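PDB 2CUK: glycerate dehydrogenase/glyoxylate reductase from Thermus thermophilus, which is a D-isomer specific 2-hydroxyacid dehydrogenase that probably catalyses the NAD(P)H-dependent reduction of hydroxypyruvate and glyoxylate. Local coordinates for residues L30-A35 against V51-D56; E58-A63 against D77-E82. One frame throughout, in Å; residues are numbered along the deposited sequence.

Contact 1: residues L30-A35 against V51-D56; sequences LFLPKA and VEDRID
In the five-stranded parallel sheet domain of this 2-hydroxyacid dehydrogenase, L32, in the loop before helix 34-41, and K34, in its first turn, meet D53 and D56 on the loop that leads from strand 46-48 into helix 57-62. The one direct polar bond between the two segments is a salt bridge in which K34 NZ donates to D56 OD2 at 2.8 Å, and the oxygen accepts with its syn lone pair. The two side chains come from opposite directions. K34 reaches across because its CG stands anti to the backbone N (chi1 -177°) and every later torsion is extended, so its CE also passes 3.7 Å from D56 OD2. D56 is the N-cap of helix 57-62: its other oxygen, OD1, accepts from the backbone N of V59, so one carboxylate serves a helix end and a lysine. With an alanine at D56, the ammonium of K34 would probably lose its close counter-charge, its ion pair to E58 being long and weak, and the helix start its side-chain cap. The second meeting point lies deeper. L32 crosses the D53 side chain at about a right angle, its CD2 3.7 Å from D53 OD1, a methyl packed against a carboxylate oxygen. A water joins the same pair by donating to L32 O at 2.8 Å and to D53 OD1 at 2.9 Å. The buried carboxylate of D53 has further partners, OD1 in a salt bridge with R7 and OD2 hydrogen-bonded to T6 and T50. With R7 and these donors around it, D53 is likely to stay ionised despite its burial, whereas the K34-D56 pair lies nearer the surface, where solvent would probably weaken its charge attraction.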
loop_
_atom_site.group_PDB
_atom_site.type_symbol
_atom_site.label_atom_id
_atom_site.label_comp_id
_atom_site.label_asym_id
_atom_site.label_seq_id
_atom_site.Cartn_x
_atom_site.Cartn_y
_atom_site.Cartn_z
ATOM N N LEU A 30 -9.684 7.589 -25.536
ATOM C CA LEU A 30 -8.322 7.453 -25.047
ATOM C C LEU A 30 -7.277 8.117 -25.945
ATOM O O LEU A 30 -6.165 8.399 -25.498
ATOM C CB LEU A 30 -7.997 5.967 -24.897
ATOM C CG LEU A 30 -7.358 5.490 -23.594
ATOM C CD1 LEU A 30 -8.201 5.918 -22.404
ATOM C CD2 LEU A 30 -7.226 3.975 -23.643
ATOM N N PHE A 31 -7.632 8.366 -27.203
ATOM C CA PHE A 31 -6.698 8.974 -28.149
ATOM C C PHE A 31 -7.234 10.220 -28.850
ATOM O O PHE A 31 -8.441 10.370 -29.045
ATOM C CB PHE A 31 -6.300 7.954 -29.220
ATOM C CG PHE A 31 -5.628 6.726 -28.675
ATOM C CD1 PHE A 31 -4.307 6.774 -28.238
ATOM C CD2 PHE A 31 -6.322 5.523 -28.588
ATOM C CE1 PHE A 31 -3.682 5.638 -27.721
ATOM C CE2 PHE A 31 -5.710 4.381 -28.073
ATOM C CZ PHE A 31 -4.386 4.439 -27.638
ATOM N N LEU A 32 -6.315 11.104 -29.230
ATOM C CA LEU A 32 -6.649 12.336 -29.943
ATOM C C LEU A 32 -5.537 12.622 -30.952
ATOM O O LEU A 32 -4.575 13.329 -30.647
ATOM C CB LEU A 32 -6.784 13.516 -28.974
ATOM C CG LEU A 32 -7.138 14.862 -29.620
ATOM C CD1 LEU A 32 -8.428 14.725 -30.418
ATOM C CD2 LEU A 32 -7.281 15.934 -28.547
ATOM N N PRO A 33 -5.650 12.056 -32.163
ATOM C CA PRO A 33 -4.648 12.256 -33.215
ATOM C C PRO A 33 -4.393 13.741 -33.453
ATOM O O PRO A 33 -5.328 14.543 -33.454
ATOM C CB PRO A 33 -5.283 11.572 -34.423
ATOM C CG PRO A 33 -6.051 10.451 -33.797
ATOM C CD PRO A 33 -6.709 11.137 -32.620
ATOM N N LYS A 34 -3.130 14.105 -33.650
ATOM C CA LYS A 34 -2.777 15.503 -33.879
ATOM C C LYS A 34 -3.616 16.108 -34.997
ATOM O O LYS A 34 -3.905 17.303 -34.988
ATOM C CB LYS A 34 -1.292 15.641 -34.221
ATOM C CG LYS A 34 -0.848 17.087 -34.401
ATOM C CD LYS A 34 0.654 17.200 -34.587
ATOM C CE LYS A 34 1.070 18.654 -34.745
ATOM N NZ LYS A 34 2.545 18.800 -34.897
ATOM N N ALA A 35 -4.011 15.276 -35.955
ATOM C CA ALA A 35 -4.822 15.739 -37.071
ATOM C C ALA A 35 -6.173 16.237 -36.571
ATOM O O ALA A 35 -6.658 17.277 -37.013
ATOM C CB ALA A 35 -5.015 14.613 -38.079
ATOM N N VAL A 51 -1.016 15.791 -20.685
ATOM C CA VAL A 51 0.365 15.453 -21.011
ATOM C C VAL A 51 0.477 14.641 -22.303
ATOM O O VAL A 51 1.561 14.534 -22.879
ATOM C CB VAL A 51 1.034 14.645 -19.867
ATOM C CG1 VAL A 51 1.165 15.515 -18.623
ATOM C CG2 VAL A 51 0.217 13.395 -19.561
ATOM N N GLU A 52 -0.641 14.080 -22.756
ATOM C CA GLU A 52 -0.665 13.268 -23.975
ATOM C C GLU A 52 -0.871 14.096 -25.245
ATOM O O GLU A 52 -0.876 13.547 -26.349
ATOM C CB GLU A 52 -1.778 12.217 -23.890
ATOM C CG GLU A 52 -1.631 11.215 -22.752
ATOM C CD GLU A 52 -0.603 10.137 -23.040
ATOM O OE1 GLU A 52 0.526 10.480 -23.451
ATOM O OE2 GLU A 52 -0.923 8.944 -22.846
ATOM N N ASP A 53 -1.049 15.405 -25.091
ATOM C CA ASP A 53 -1.268 16.289 -26.236
ATOM C C ASP A 53 -0.065 17.193 -26.475
ATOM O O ASP A 53 0.332 17.954 -25.591
ATOM C CB ASP A 53 -2.501 17.166 -26.006
ATOM C CG ASP A 53 -3.732 16.365 -25.630
ATOM O OD1 ASP A 53 -4.210 15.566 -26.464
ATOM O OD2 ASP A 53 -4.222 16.540 -24.492
ATOM N N ARG A 54 0.506 17.116 -27.672
ATOM C CA ARG A 54 1.638 17.931 -28.049
ATOM C C ARG A 54 1.156 19.299 -28.492
ATOM O O ARG A 54 0.623 19.477 -29.579
ATOM C CB ARG A 54 2.364 17.236 -29.202
ATOM C CG ARG A 54 3.740 17.846 -29.474
ATOM C CD ARG A 54 4.453 18.256 -28.181
ATOM N NE ARG A 54 5.795 17.669 -28.123
ATOM C CZ ARG A 54 6.023 16.741 -27.176
ATOM N NH1 ARG A 54 5.055 16.384 -26.350
ATOM N NH2 ARG A 54 7.233 16.185 -27.072
ATOM N N ILE A 55 1.320 20.317 -27.655
ATOM C CA ILE A 55 0.877 21.662 -27.998
ATOM C C ILE A 55 2.065 22.483 -28.497
ATOM O O ILE A 55 2.707 23.203 -27.728
ATOM C CB ILE A 55 0.237 22.359 -26.777
ATOM C CG1 ILE A 55 -0.834 21.449 -26.162
ATOM C CG2 ILE A 55 -0.385 23.680 -27.194
ATOM C CD1 ILE A 55 -1.942 21.037 -27.126
ATOM N N ASP A 56 2.355 22.358 -29.790
ATOM C CA ASP A 56 3.469 23.071 -30.408
ATOM C C ASP A 56 3.020 24.313 -31.173
ATOM O O ASP A 56 1.848 24.691 -31.136
ATOM C CB ASP A 56 4.230 22.137 -31.355
ATOM C CG ASP A 56 3.317 21.431 -32.341
ATOM O OD1 ASP A 56 2.265 22.002 -32.700
ATOM O OD2 ASP A 56 3.659 20.308 -32.765
HETATM O O HOH W 1 -3.556 15.537 -29.250
#

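Contact 2: residues E58-A63 against D77-E82; sequences EVMDRA and DHVDLE
The side chains of M60, on helix 57-62, and D80, at the N-cap of helix 81-85, cross at about a right angle, joining two successive helices of a parallel alpha/beta domain; strand 68-70 comes between them in sequence. The CB of M60 is directed toward the 77-82 segment, and the terminal methyl, CE, makes each of the close approaches across the contact. CG lies beside the backbone N (chi1 -74°), the chain runs straight at chi2, then bends at chi3 (-131°), which turns the terminal methyl onto the backbone of the 77-82 loop. There CE stands 3.2 Å from D80 O, a close methyl-to-carbonyl approach, and 4.0 Å from D80 CB. The same methyl reaches V79 only loosely, with CE 4.5 Å from V79 CG1. No hydrogen bond links the two segments, and the contact is van der Waals packing of a buried methionine on the loop backbone before helix 81-85. D80 meets M60 through its CB and carbonyl, while its carboxylate is engaged elsewhere: CG is anti to the backbone N (chi1 -174°), and OD1 accepts from the backbone N of A83, capping the first turn of helix 81-85. That cap ties the side chain of D80 to the helix that M60 also covers, since M60 packs on A83 and A84 as well as on R87 just beyond. Further back along the loop, V79 leans on its neighbour H78, whose ring is held by a hydrogen bond from ND1 to D53 O and a weak one from NE2 to G75 O. The V79 methyl that does this is not the one near M60: CG2 sits 3.6 Å above the plane of the H78 ring, offset toward its rim.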
loop_
_atom_site.group_PDB
_atom_site.type_symbol
_atom_site.label_atom_id
_atom_site.label_comp_id
_atom_site.label_asym_id
_atom_site.label_seq_id
_atom_site.Cartn_x
_atom_site.Cartn_y
_atom_site.Cartn_z
ATOM N N GLU A 58 2.620 24.765 -34.355
ATOM C CA GLU A 58 1.619 24.452 -35.370
ATOM C C GLU A 58 0.211 24.534 -34.789
ATOM O O GLU A 58 -0.664 25.185 -35.356
ATOM C CB GLU A 58 1.848 23.051 -35.944
ATOM C CG GLU A 58 1.042 22.780 -37.207
ATOM C CD GLU A 58 1.169 21.350 -37.696
ATOM O OE1 GLU A 58 2.247 20.743 -37.507
ATOM O OE2 GLU A 58 0.193 20.837 -38.282
ATOM N N VAL A 59 -0.004 23.867 -33.658
ATOM C CA VAL A 59 -1.311 23.873 -33.009
ATOM C C VAL A 59 -1.723 25.300 -32.666
ATOM O O VAL A 59 -2.880 25.687 -32.842
ATOM C CB VAL A 59 -1.297 23.039 -31.704
ATOM C CG1 VAL A 59 -2.678 23.055 -31.062
ATOM C CG2 VAL A 59 -0.868 21.611 -32.004
ATOM N N MET A 60 -0.766 26.078 -32.169
ATOM C CA MET A 60 -1.024 27.462 -31.797
ATOM C C MET A 60 -1.409 28.311 -33.006
ATOM O O MET A 60 -2.370 29.082 -32.947
ATOM C CB MET A 60 0.204 28.050 -31.095
ATOM C CG MET A 60 0.389 27.532 -29.677
ATOM S SD MET A 60 1.869 28.150 -28.865
ATOM C CE MET A 60 2.572 26.630 -28.227
ATOM N N ASP A 61 -0.666 28.171 -34.099
ATOM C CA ASP A 61 -0.970 28.931 -35.310
ATOM C C ASP A 61 -2.331 28.509 -35.852
ATOM O O ASP A 61 -3.115 29.340 -36.306
ATOM C CB ASP A 61 0.102 28.699 -36.380
ATOM C CG ASP A 61 1.460 29.221 -35.964
ATOM O OD1 ASP A 61 1.535 30.378 -35.494
ATOM O OD2 ASP A 61 2.452 28.477 -36.116
ATOM N N ARG A 62 -2.602 27.209 -35.795
ATOM C CA ARG A 62 -3.867 26.661 -36.267
ATOM C C ARG A 62 -5.016 27.256 -35.462
ATOM O O ARG A 62 -6.107 27.478 -35.984
ATOM C CB ARG A 62 -3.859 25.139 -36.115
ATOM C CG ARG A 62 -3.937 24.365 -37.423
ATOM C CD ARG A 62 -5.363 24.293 -37.952
ATOM N NE ARG A 62 -5.467 23.386 -39.094
ATOM C CZ ARG A 62 -6.598 22.822 -39.503
ATOM N NH1 ARG A 62 -7.731 23.066 -38.864
ATOM N NH2 ARG A 62 -6.597 22.008 -40.548
ATOM N N ALA A 63 -4.754 27.513 -34.184
ATOM C CA ALA A 63 -5.752 28.079 -33.287
ATOM C C ALA A 63 -5.701 29.604 -33.296
ATOM O O ALA A 63 -5.447 30.235 -32.269
ATOM C CB ALA A 63 -5.530 27.559 -31.870
ATOM N N ASP A 77 6.124 20.174 -20.126
ATOM C CA ASP A 77 7.134 19.872 -21.138
ATOM C C ASP A 77 6.540 19.560 -22.508
ATOM O O ASP A 77 7.256 19.521 -23.507
ATOM C CB ASP A 77 7.997 18.691 -20.689
ATOM C CG ASP A 77 8.559 18.876 -19.294
ATOM O OD1 ASP A 77 7.780 18.775 -18.319
ATOM O OD2 ASP A 77 9.776 19.131 -19.171
ATOM N N HIS A 78 5.230 19.339 -22.551
ATOM C CA HIS A 78 4.546 19.015 -23.800
ATOM C C HIS A 78 4.023 20.257 -24.511
ATOM O O HIS A 78 3.361 20.160 -25.547
ATOM C CB HIS A 78 3.387 18.063 -23.517
ATOM C CG HIS A 78 2.479 18.536 -22.427
ATOM N ND1 HIS A 78 1.202 18.992 -22.665
ATOM C CD2 HIS A 78 2.677 18.650 -21.092
ATOM C CE1 HIS A 78 0.650 19.366 -21.525
ATOM N NE2 HIS A 78 1.524 19.169 -20.555
ATOM N N VAL A 79 4.323 21.422 -23.948
ATOM C CA VAL A 79 3.882 22.686 -24.519
ATOM C C VAL A 79 5.067 23.592 -24.845
ATOM O O VAL A 79 5.891 23.883 -23.978
ATOM C CB VAL A 79 2.946 23.432 -23.541
ATOM C CG1 VAL A 79 2.504 24.761 -24.145
ATOM C CG2 VAL A 79 1.736 22.561 -23.213
ATOM N N ASP A 80 5.156 24.024 -26.098
ATOM C CA ASP A 80 6.233 24.921 -26.512
ATOM C C ASP A 80 5.915 26.268 -25.870
ATOM O O ASP A 80 5.160 27.063 -26.424
ATOM C CB ASP A 80 6.257 25.067 -28.036
ATOM C CG ASP A 80 7.453 25.867 -28.527
ATOM O OD1 ASP A 80 7.846 26.837 -27.847
ATOM O OD2 ASP A 80 7.995 25.535 -29.604
ATOM N N LEU A 81 6.486 26.512 -24.696
ATOM C CA LEU A 81 6.230 27.744 -23.961
ATOM C C LEU A 81 6.652 29.010 -24.701
ATOM O O LEU A 81 5.924 30.004 -24.701
ATOM C CB LEU A 81 6.920 27.690 -22.595
ATOM C CG LEU A 81 6.561 26.502 -21.692
ATOM C CD1 LEU A 81 7.326 26.615 -20.384
ATOM C CD2 LEU A 81 5.063 26.471 -21.433
ATOM N N GLU A 82 7.821 28.976 -25.328
ATOM C CA GLU A 82 8.313 30.139 -26.058
ATOM C C GLU A 82 7.441 30.441 -27.271
ATOM O O GLU A 82 7.249 31.603 -27.632
ATOM C CB GLU A 82 9.767 29.922 -26.486
ATOM C CG GLU A 82 10.724 29.737 -25.315
ATOM C CD GLU A 82 10.557 30.811 -24.250
ATOM O OE1 GLU A 82 10.653 32.009 -24.586
ATOM O OE2 GLU A 82 10.330 30.454 -23.073
#

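In the fold
From the N terminus, strands 2-5 and 23-26 come first, and contact 1 then closes the loop that runs from residues 30-35 through helix 34-41 and strand 46-48 to 51-56. Helix 57-62 follows at once, and contact 2 closes the next loop, through strand 68-70 to 77-82. The two closures are in series, neither nested nor crossed, with centres about 11 Å apart. Segments 51-56 and 77-82 join them directly: I55 N is 2.9 Å from H78 O, and I55 O is 3.1 Å from D80 N, both probable hydrogen bonds. Helices 34-41, 57-62 and 81-85 are thus tied through the loops following strands 46-48 and 68-70.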